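Local coordinates for leucine--tRNA ligase (Agrobacterium radiobacter, PDB 5AH5), which probably attaches leucine to its cognate tRNA at the expense of ATP, as a class I aminoacyl-tRNA synthetase of bacterial protein synthesis, at residues L137-Y142 against P426-H431; G145-D150 against W189-R194. One frame throughout, in Å; residues are numbered along the deposited sequence.

Contact 1 of 2, residues L137-Y142 against P426-H431; sequences LFLDLY and PIPIIH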
ATOM      1  N   LEU B 137      16.163  17.446  -1.796  1.00 32.10           N
ATOM      2  CA  LEU B 137      16.211  16.295  -0.894  1.00 31.71           C
ATOM      3  C   LEU B 137      17.384  15.384  -1.238  1.00 30.00           C
ATOM      4  O   LEU B 137      18.076  14.904  -0.359  1.00 30.68           O
ATOM      5  CB  LEU B 137      14.908  15.493  -0.948  1.00 35.79           C
ATOM      6  CG  LEU B 137      13.661  16.046  -0.254  1.00 36.00           C
ATOM      7  CD1 LEU B 137      12.640  14.914  -0.279  1.00 38.02           C
ATOM      8  CD2 LEU B 137      13.951  16.472   1.164  1.00 37.04           C
ATOM      9  N   PHE B 138      17.626  15.152  -2.536  1.00 32.21           N
ATOM     10  CA  PHE B 138      18.753  14.271  -2.924  1.00 28.17           C
ATOM     11  C   PHE B 138      20.054  14.842  -2.381  1.00 27.22           C
ATOM     12  O   PHE B 138      20.874  14.099  -1.815  1.00 26.25           O
ATOM     13  CB  PHE B 138      18.799  14.129  -4.416  1.00 28.60           C
ATOM     14  CG  PHE B 138      19.940  13.297  -4.923  1.00 31.98           C
ATOM     15  CD1 PHE B 138      21.248  13.812  -4.983  1.00 32.99           C
ATOM     16  CD2 PHE B 138      19.712  12.024  -5.443  1.00 32.00           C
ATOM     17  CE1 PHE B 138      22.294  13.024  -5.464  1.00 32.39           C
ATOM     18  CE2 PHE B 138      20.750  11.273  -5.967  1.00 32.27           C
ATOM     19  CZ  PHE B 138      22.036  11.765  -5.958  1.00 33.17           C
ATOM     20  N   LEU B 139      20.241  16.156  -2.536  1.00 28.80           N
ATOM     21  CA  LEU B 139      21.516  16.792  -2.095  1.00 32.31           C
ATOM     22  C   LEU B 139      21.676  16.797  -0.596  1.00 33.79           C
ATOM     23  O   LEU B 139      22.799  16.600  -0.074  1.00 37.49           O
ATOM     24  CB  LEU B 139      21.671  18.200  -2.682  1.00 30.99           C
ATOM     25  CG  LEU B 139      21.900  18.141  -4.191  1.00 32.27           C
ATOM     26  CD1 LEU B 139      21.916  19.536  -4.783  1.00 34.72           C
ATOM     27  CD2 LEU B 139      23.199  17.413  -4.537  1.00 31.57           C
ATOM     28  N   ASP B 140      20.564  16.956   0.119  1.00 35.63           N
ATOM     29  CA  ASP B 140      20.606  16.772   1.611  1.00 34.30           C
ATOM     30  C   ASP B 140      21.026  15.363   2.011  1.00 33.14           C
ATOM     31  O   ASP B 140      21.994  15.165   2.789  1.00 34.19           O
ATOM     32  CB  ASP B 140      19.316  17.256   2.247  1.00 36.86           C
ATOM     33  CG  ASP B 140      19.435  17.488   3.748  1.00 47.21           C
ATOM     34  OD1 ASP B 140      20.544  17.728   4.266  1.00 48.09           O
ATOM     35  OD2 ASP B 140      18.385  17.383   4.426  1.00 50.88           O
ATOM     36  N   LEU B 141      20.418  14.354   1.405  1.00 33.65           N
ATOM     37  CA  LEU B 141      20.800  12.973   1.721  1.00 31.52           C
ATOM     38  C   LEU B 141      22.231  12.663   1.300  1.00 33.37           C
ATOM     39  O   LEU B 141      22.934  11.883   1.978  1.00 33.17           O
ATOM     40  CB  LEU B 141      19.824  11.972   1.092  1.00 34.40           C
ATOM     41  CG  LEU B 141      18.547  11.677   1.933  1.00 35.63           C
ATOM     42  CD1 LEU B 141      17.597  12.856   2.130  1.00 36.06           C
ATOM     43  CD2 LEU B 141      17.818  10.529   1.248  1.00 34.97           C
ATOM     44  N   TYR B 142      22.662  13.245   0.165  1.00 31.89           N
ATOM     45  CA  TYR B 142      24.064  13.144  -0.261  1.00 32.52           C
ATOM     46  C   TYR B 142      25.028  13.790   0.741  1.00 31.51           C
ATOM     47  O   TYR B 142      25.959  13.129   1.175  1.00 29.80           O
ATOM     48  CB  TYR B 142      24.254  13.757  -1.655  1.00 33.70           C
ATOM     49  CG  TYR B 142      25.687  13.728  -2.162  1.00 39.82           C
ATOM     50  CD1 TYR B 142      26.392  12.525  -2.337  1.00 42.46           C
ATOM     51  CD2 TYR B 142      26.334  14.912  -2.470  1.00 46.31           C
ATOM     52  CE1 TYR B 142      27.718  12.516  -2.789  1.00 43.49           C
ATOM     53  CE2 TYR B 142      27.640  14.923  -2.924  1.00 46.18           C
ATOM     54  CZ  TYR B 142      28.318  13.737  -3.077  1.00 46.76           C
ATOM     55  OH  TYR B 142      29.578  13.841  -3.553  1.00 50.45           O
ATOM     56  N   PRO B 426      16.548  14.453 -13.131  1.00 25.69           N
ATOM     57  CA  PRO B 426      17.988  14.482 -13.188  1.00 22.77           C
ATOM     58  C   PRO B 426      18.665  14.448 -11.851  1.00 23.72           C
ATOM     59  O   PRO B 426      18.119  14.959 -10.878  1.00 26.48           O
ATOM     60  CB  PRO B 426      18.307  15.781 -13.991  1.00 26.17           C
ATOM     61  CG  PRO B 426      17.075  16.035 -14.777  1.00 23.63           C
ATOM     62  CD  PRO B 426      15.953  15.567 -13.884  1.00 28.18           C
ATOM     63  N   ILE B 427      19.806  13.765 -11.788  1.00 25.16           N
ATOM     64  CA  ILE B 427      20.652  13.692 -10.612  1.00 27.79           C
ATOM     65  C   ILE B 427      21.485  15.001 -10.563  1.00 33.14           C
ATOM     66  O   ILE B 427      22.217  15.260 -11.495  1.00 27.65           O
ATOM     67  CB  ILE B 427      21.520  12.461 -10.699  1.00 27.78           C
ATOM     68  CG1 ILE B 427      20.591  11.233 -10.571  1.00 30.96           C
ATOM     69  CG2 ILE B 427      22.641  12.473  -9.633  1.00 30.90           C
ATOM     70  CD1 ILE B 427      21.306   9.910 -10.325  1.00 34.52           C
ATOM     71  N   PRO B 428      21.318  15.835  -9.500  1.00 30.25           N
ATOM     72  CA  PRO B 428      21.813  17.224  -9.441  1.00 30.48           C
ATOM     73  C   PRO B 428      23.277  17.267  -8.966  1.00 31.11           C
ATOM     74  O   PRO B 428      23.634  17.831  -7.911  1.00 31.64           O
ATOM     75  CB  PRO B 428      20.831  17.882  -8.469  1.00 27.40           C
ATOM     76  CG  PRO B 428      20.626  16.785  -7.463  1.00 28.52           C
ATOM     77  CD  PRO B 428      20.466  15.535  -8.320  1.00 29.08           C
ATOM     78  N   ILE B 429      24.104  16.585  -9.749  1.00 32.25           N
ATOM     79  CA  ILE B 429      25.524  16.373  -9.475  1.00 30.95           C
ATOM     80  C   ILE B 429      26.316  16.767 -10.734  1.00 32.22           C
ATOM     81  O   ILE B 429      25.832  16.621 -11.888  1.00 31.55           O
ATOM     82  CB  ILE B 429      25.782  14.927  -9.126  1.00 31.85           C
ATOM     83  CG1 ILE B 429      25.076  14.579  -7.809  1.00 33.96           C
ATOM     84  CG2 ILE B 429      27.289  14.627  -9.010  1.00 34.37           C
ATOM     85  CD1 ILE B 429      25.780  15.063  -6.559  1.00 34.89           C
ATOM     86  N   ILE B 430      27.454  17.409 -10.500  1.00 33.94           N
ATOM     87  CA  ILE B 430      28.396  17.708 -11.544  1.00 34.06           C
ATOM     88  C   ILE B 430      29.655  16.908 -11.306  1.00 34.26           C
ATOM     89  O   ILE B 430      30.142  16.870 -10.231  1.00 30.78           O
ATOM     90  CB  ILE B 430      28.679  19.207 -11.607  1.00 38.13           C
ATOM     91  CG1 ILE B 430      27.400  19.909 -12.146  1.00 41.20           C
ATOM     92  CG2 ILE B 430      29.864  19.483 -12.563  1.00 39.87           C
ATOM     93  CD1 ILE B 430      27.363  21.429 -12.063  1.00 40.93           C
ATOM     94  N   HIS B 431      30.183  16.255 -12.342  1.00 36.05           N
ATOM     95  CA  HIS B 431      31.422  15.506 -12.213  1.00 40.04           C
ATOM     96  C   HIS B 431      32.602  16.297 -12.836  1.00 41.37           C
ATOM     97  O   HIS B 431      32.589  16.644 -14.053  1.00 35.56           O
ATOM     98  CB  HIS B 431      31.298  14.160 -12.918  1.00 41.25           C
ATOM     99  CG  HIS B 431      30.222  13.278 -12.354  1.00 44.31           C
ATOM    100  ND1 HIS B 431      30.496  12.239 -11.504  1.00 42.85           N
ATOM    101  CD2 HIS B 431      28.883  13.263 -12.549  1.00 40.42           C
ATOM    102  CE1 HIS B 431      29.378  11.603 -11.218  1.00 43.48           C
ATOM    103  NE2 HIS B 431      28.389  12.198 -11.848  1.00 43.34           N
TER
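Phe138 turns one face of its ring to CD of Pro428, where helix 128-143 packs against the inverse gamma turn centred on that proline, in strand 425-432, which leads to Cys432 of the four-cysteine zinc site. The contact is a CH-pi one: Pro428 CD lies 4.2 Å from the ring centroid of Phe138 and is displaced toward the rim, nearest CD1. CG of Phe138 is anti to the backbone N (chi1 178°), on the side of 426-431; farther out, the ring meets two isoleucines obliquely, Phe138 CZ at 3.8 Å from Ile427 CG2 and CE1 beside Ile429 CG1. A flat aromatic suits this place because it touches three consecutive residues of 426-431 at once. Leu139 slides past Pro428 in the opposite direction, its CG 3.8 Å from the proline CG, while its CD2 comes within 3.4 Å of Pro428 O, a van der Waals touch. Trp189 and Met487 border the same apolar cluster, which is largely buried. Tyr142, one turn after Phe138, has its OH hydrogen-bonded with Thr437 OG1. Across one face of the Tyr142 ring, offset toward the rim, Ile429 CD1 stands 4.1 Å from CE2.

Contact 2 of 2, residues G145-D150 against W189-R194; sequences GLIYRD and WFVDIR
Arg149 stretches across the indole of Trp189, its partner in a non-hydrogen-bonded pair between strands 147-151 and 182-191, neighbours in a branched antiparallel sheet. Arg149 CB touches Trp189 CZ3 and Arg149 CG approaches Trp189 CE2; Arg149 CD then settles over the six-membered ring of Trp189, 3.9 Å from its centroid, a CH-pi contact, and Arg149 NE stands 4.0 Å from Trp189 NE1. The chain runs extended from CG to NE; the guanidinium plane stands 51° from that of the indole, with Trp189 NE1 at its edge. Tryptophan offers a broad face to these methylenes, while its NE1 is hydrogen-bonded to Asp483 OD2. On the same side of the sheet, packed against helix 128-143, Ile147 CG2 meets Trp189 CE3 at 3.6 Å.

On the other side, the Tyr148 ring receives Phe190 CB over one face, 3.6 Å from Tyr148 CZ; the two rings are near parallel but slid apart. Tyr148 and Phe190, a hydrogen-bonded pair, are joined by backbone hydrogen bonds from Tyr148 N to Phe190 O (3.1 Å) and from Phe190 N to Tyr148 O (2.9 Å). Asp192 N adds a third, to Leu146 O. Across its own pair the arginine gives its aliphatic stem to the indole face, a dispersion and CH-pi contact rather than a charged bond.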
ATOM      1  N   GLY B 145      25.531  11.645   3.894  1.00 44.16           N
ATOM      2  CA  GLY B 145      26.014  10.284   3.709  1.00 43.48           C
ATOM      3  C   GLY B 145      24.960   9.208   3.482  1.00 43.24           C
ATOM      4  O   GLY B 145      25.314   8.068   3.344  1.00 45.22           O
ATOM      5  N   LEU B 146      23.680   9.553   3.394  1.00 43.20           N
ATOM      6  CA  LEU B 146      22.637   8.544   3.123  1.00 41.65           C
ATOM      7  C   LEU B 146      22.614   8.136   1.660  1.00 39.20           C
ATOM      8  O   LEU B 146      22.359   6.987   1.348  1.00 35.12           O
ATOM      9  CB  LEU B 146      21.273   9.050   3.574  1.00 47.60           C
ATOM     10  CG  LEU B 146      21.272   9.113   5.108  1.00 45.26           C
ATOM     11  CD1 LEU B 146      20.513  10.321   5.608  1.00 48.96           C
ATOM     12  CD2 LEU B 146      20.768   7.809   5.686  1.00 48.61           C
ATOM     13  N   ILE B 147      22.949   9.070   0.766  1.00 35.21           N
ATOM     14  CA  ILE B 147      23.127   8.760  -0.637  1.00 34.45           C
ATOM     15  C   ILE B 147      24.616   8.815  -0.940  1.00 34.77           C
ATOM     16  O   ILE B 147      25.316   9.788  -0.554  1.00 36.89           O
ATOM     17  CB  ILE B 147      22.332   9.701  -1.568  1.00 36.01           C
ATOM     18  CG1 ILE B 147      20.831   9.341  -1.516  1.00 35.76           C
ATOM     19  CG2 ILE B 147      22.839   9.595  -3.031  1.00 35.70           C
ATOM     20  CD1 ILE B 147      19.918  10.326  -2.220  1.00 35.08           C
ATOM     21  N   TYR B 148      25.061   7.806  -1.692  1.00 33.35           N
ATOM     22  CA  TYR B 148      26.445   7.665  -2.067  1.00 34.93           C
ATOM     23  C   TYR B 148      26.653   6.983  -3.424  1.00 35.10           C
ATOM     24  O   TYR B 148      25.774   6.280  -3.961  1.00 37.97           O
ATOM     25  CB  TYR B 148      27.142   6.910  -0.948  1.00 36.86           C
ATOM     26  CG  TYR B 148      26.713   5.457  -0.847  1.00 37.16           C
ATOM     27  CD1 TYR B 148      27.383   4.490  -1.577  1.00 34.29           C
ATOM     28  CD2 TYR B 148      25.657   5.048  -0.023  1.00 36.33           C
ATOM     29  CE1 TYR B 148      27.048   3.170  -1.524  1.00 36.56           C
ATOM     30  CE2 TYR B 148      25.297   3.710   0.026  1.00 36.45           C
ATOM     31  CZ  TYR B 148      26.010   2.771  -0.722  1.00 41.56           C
ATOM     32  OH  TYR B 148      25.747   1.414  -0.740  1.00 38.78           O
ATOM     33  N   ARG B 149      27.843   7.184  -3.972  1.00 36.20           N
ATOM     34  CA  ARG B 149      28.234   6.623  -5.251  1.00 35.17           C
ATOM     35  C   ARG B 149      29.149   5.494  -5.023  1.00 37.95           C
ATOM     36  O   ARG B 149      30.008   5.597  -4.188  1.00 39.81           O
ATOM     37  CB  ARG B 149      28.930   7.671  -6.117  1.00 38.35           C
ATOM     38  CG  ARG B 149      28.852   7.329  -7.609  1.00 43.93           C
ATOM     39  CD  ARG B 149      28.965   8.562  -8.473  1.00 45.85           C
ATOM     40  NE  ARG B 149      29.050   8.226  -9.889  1.00 44.05           N
ATOM     41  CZ  ARG B 149      30.181   8.070 -10.570  1.00 48.41           C
ATOM     42  NH1 ARG B 149      31.383   8.198  -9.980  1.00 55.18           N
ATOM     43  NH2 ARG B 149      30.115   7.791 -11.857  1.00 42.32           N
ATOM     44  N   ASP B 150      28.983   4.397  -5.762  1.00 42.48           N
ATOM     45  CA  ASP B 150      29.854   3.266  -5.570  1.00 42.86           C
ATOM     46  C   ASP B 150      29.995   2.520  -6.861  1.00 41.71           C
ATOM     47  O   ASP B 150      29.096   2.535  -7.689  1.00 37.97           O
ATOM     48  CB  ASP B 150      29.265   2.363  -4.481  1.00 49.62           C
ATOM     49  CG  ASP B 150      30.221   1.249  -4.013  1.00 54.66           C
ATOM     50  OD1 ASP B 150      31.456   1.401  -4.058  1.00 55.82           O
ATOM     51  OD2 ASP B 150      29.722   0.201  -3.559  1.00 67.10           O
ATOM     52  N   TRP B 189      24.568   5.304  -8.272  1.00 31.01           N
ATOM     53  CA  TRP B 189      24.067   5.933  -7.067  1.00 29.95           C
ATOM     54  C   TRP B 189      23.192   4.947  -6.292  1.00 30.79           C
ATOM     55  O   TRP B 189      22.438   4.135  -6.896  1.00 29.34           O
ATOM     56  CB  TRP B 189      23.299   7.228  -7.369  1.00 28.80           C
ATOM     57  CG  TRP B 189      24.210   8.290  -7.908  1.00 30.41           C
ATOM     58  CD1 TRP B 189      24.441   8.561  -9.207  1.00 30.33           C
ATOM     59  CD2 TRP B 189      24.993   9.223  -7.155  1.00 30.71           C
ATOM     60  NE1 TRP B 189      25.314   9.593  -9.324  1.00 34.44           N
ATOM     61  CE2 TRP B 189      25.680  10.019  -8.080  1.00 34.62           C
ATOM     62  CE3 TRP B 189      25.191   9.448  -5.786  1.00 31.20           C
ATOM     63  CZ2 TRP B 189      26.549  11.049  -7.687  1.00 33.93           C
ATOM     64  CZ3 TRP B 189      26.011  10.428  -5.379  1.00 32.62           C
ATOM     65  CH2 TRP B 189      26.722  11.242  -6.340  1.00 34.37           C
ATOM     66  N   PHE B 190      23.297   5.059  -4.965  1.00 32.03           N
ATOM     67  CA  PHE B 190      22.655   4.184  -4.000  1.00 32.85           C
ATOM     68  C   PHE B 190      22.134   4.996  -2.822  1.00 36.08           C
ATOM     69  O   PHE B 190      22.651   6.108  -2.536  1.00 30.28           O
ATOM     70  CB  PHE B 190      23.687   3.229  -3.414  1.00 33.28           C
ATOM     71  CG  PHE B 190      24.245   2.289  -4.398  1.00 33.37           C
ATOM     72  CD1 PHE B 190      23.621   1.092  -4.662  1.00 35.14           C
ATOM     73  CD2 PHE B 190      25.421   2.603  -5.085  1.00 35.39           C
ATOM     74  CE1 PHE B 190      24.164   0.206  -5.596  1.00 38.20           C
ATOM     75  CE2 PHE B 190      25.949   1.743  -5.991  1.00 35.23           C
ATOM     76  CZ  PHE B 190      25.325   0.535  -6.254  1.00 37.06           C
ATOM     77  N   VAL B 191      21.140   4.439  -2.126  1.00 37.67           N
ATOM     78  CA  VAL B 191      20.768   4.912  -0.793  1.00 34.81           C
ATOM     79  C   VAL B 191      21.024   3.806   0.222  1.00 35.84           C
ATOM     80  O   VAL B 191      20.708   2.634  -0.018  1.00 32.11           O
ATOM     81  CB  VAL B 191      19.315   5.348  -0.666  1.00 38.31           C
ATOM     82  CG1 VAL B 191      19.201   6.384   0.444  1.00 36.75           C
ATOM     83  CG2 VAL B 191      18.763   5.881  -1.970  1.00 34.18           C
ATOM     84  N   ASP B 192      21.607   4.184   1.360  1.00 35.87           N
ATOM     85  CA  ASP B 192      21.995   3.225   2.390  1.00 37.53           C
ATOM     86  C   ASP B 192      20.788   2.769   3.237  1.00 33.88           C
ATOM     87  O   ASP B 192      20.662   3.115   4.381  1.00 35.71           O
ATOM     88  CB  ASP B 192      23.059   3.859   3.283  1.00 36.40           C
ATOM     89  CG  ASP B 192      23.714   2.867   4.229  1.00 38.09           C
ATOM     90  OD1 ASP B 192      23.420   1.648   4.186  1.00 46.12           O
ATOM     91  OD2 ASP B 192      24.527   3.320   5.031  1.00 41.26           O
ATOM     92  N   ILE B 193      19.894   2.021   2.631  1.00 38.75           N
ATOM     93  CA  ILE B 193      18.760   1.404   3.336  1.00 37.10           C
ATOM     94  C   ILE B 193      19.176   0.302   4.350  1.00 39.57           C
ATOM     95  O   ILE B 193      18.498   0.090   5.379  1.00 43.57           O
ATOM     96  CB  ILE B 193      17.744   0.900   2.305  1.00 37.68           C
ATOM     97  CG1 ILE B 193      16.360   0.619   2.931  1.00 35.41           C
ATOM     98  CG2 ILE B 193      18.280  -0.305   1.546  1.00 39.70           C
ATOM     99  CD1 ILE B 193      15.329   0.287   1.867  1.00 33.97           C
ATOM    100  N   ARG B 194      20.291  -0.374   4.085  1.00 38.63           N
ATOM    101  CA  ARG B 194      20.830  -1.375   5.020  1.00 38.23           C
ATOM    102  C   ARG B 194      21.031  -0.826   6.420  1.00 37.85           C
ATOM    103  O   ARG B 194      20.749  -1.521   7.382  1.00 41.21           O
ATOM    104  CB  ARG B 194      22.096  -2.071   4.499  1.00 36.80           C
ATOM    105  CG  ARG B 194      21.808  -3.115   3.435  1.00 39.96           C
ATOM    106  CD  ARG B 194      23.062  -3.660   2.744  1.00 40.49           C
ATOM    107  NE  ARG B 194      23.855  -4.438   3.673  1.00 40.72           N
ATOM    108  CZ  ARG B 194      23.686  -5.727   3.973  1.00 42.87           C
ATOM    109  NH1 ARG B 194      22.753  -6.485   3.407  1.00 41.50           N
ATOM    110  NH2 ARG B 194      24.496  -6.283   4.856  1.00 44.14           N
TER

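How the contacts relate
Helix 128-143 leads directly into strand 147-151, so contacts 1 and 2 share one helix-to-strand passage, and their centres lie 11 Å apart. At the turn Leu141 O and Ile147 N, 3.1 Å apart, probably form a hydrogen bond. Trp189 of contact 2 joins the apolar cluster of contact 1: it meets Phe138 edge-to-face, and Trp189 CD1 lies 3.6 Å from Ile427 CD1. Strands 182-191 and 425-432 belong to one branched antiparallel sheet, connected through 415-419 and 486-487. Strand 425-432 ends at Cys432, one of the four zinc ligands with Cys435, Cys473 and Cys476; the Ile429 side chain is about 11 Å from the zinc ion. Contact 2 approaches the bound tRNA, its nearest atom about 10 Å away, against about 24 Å for contact 1.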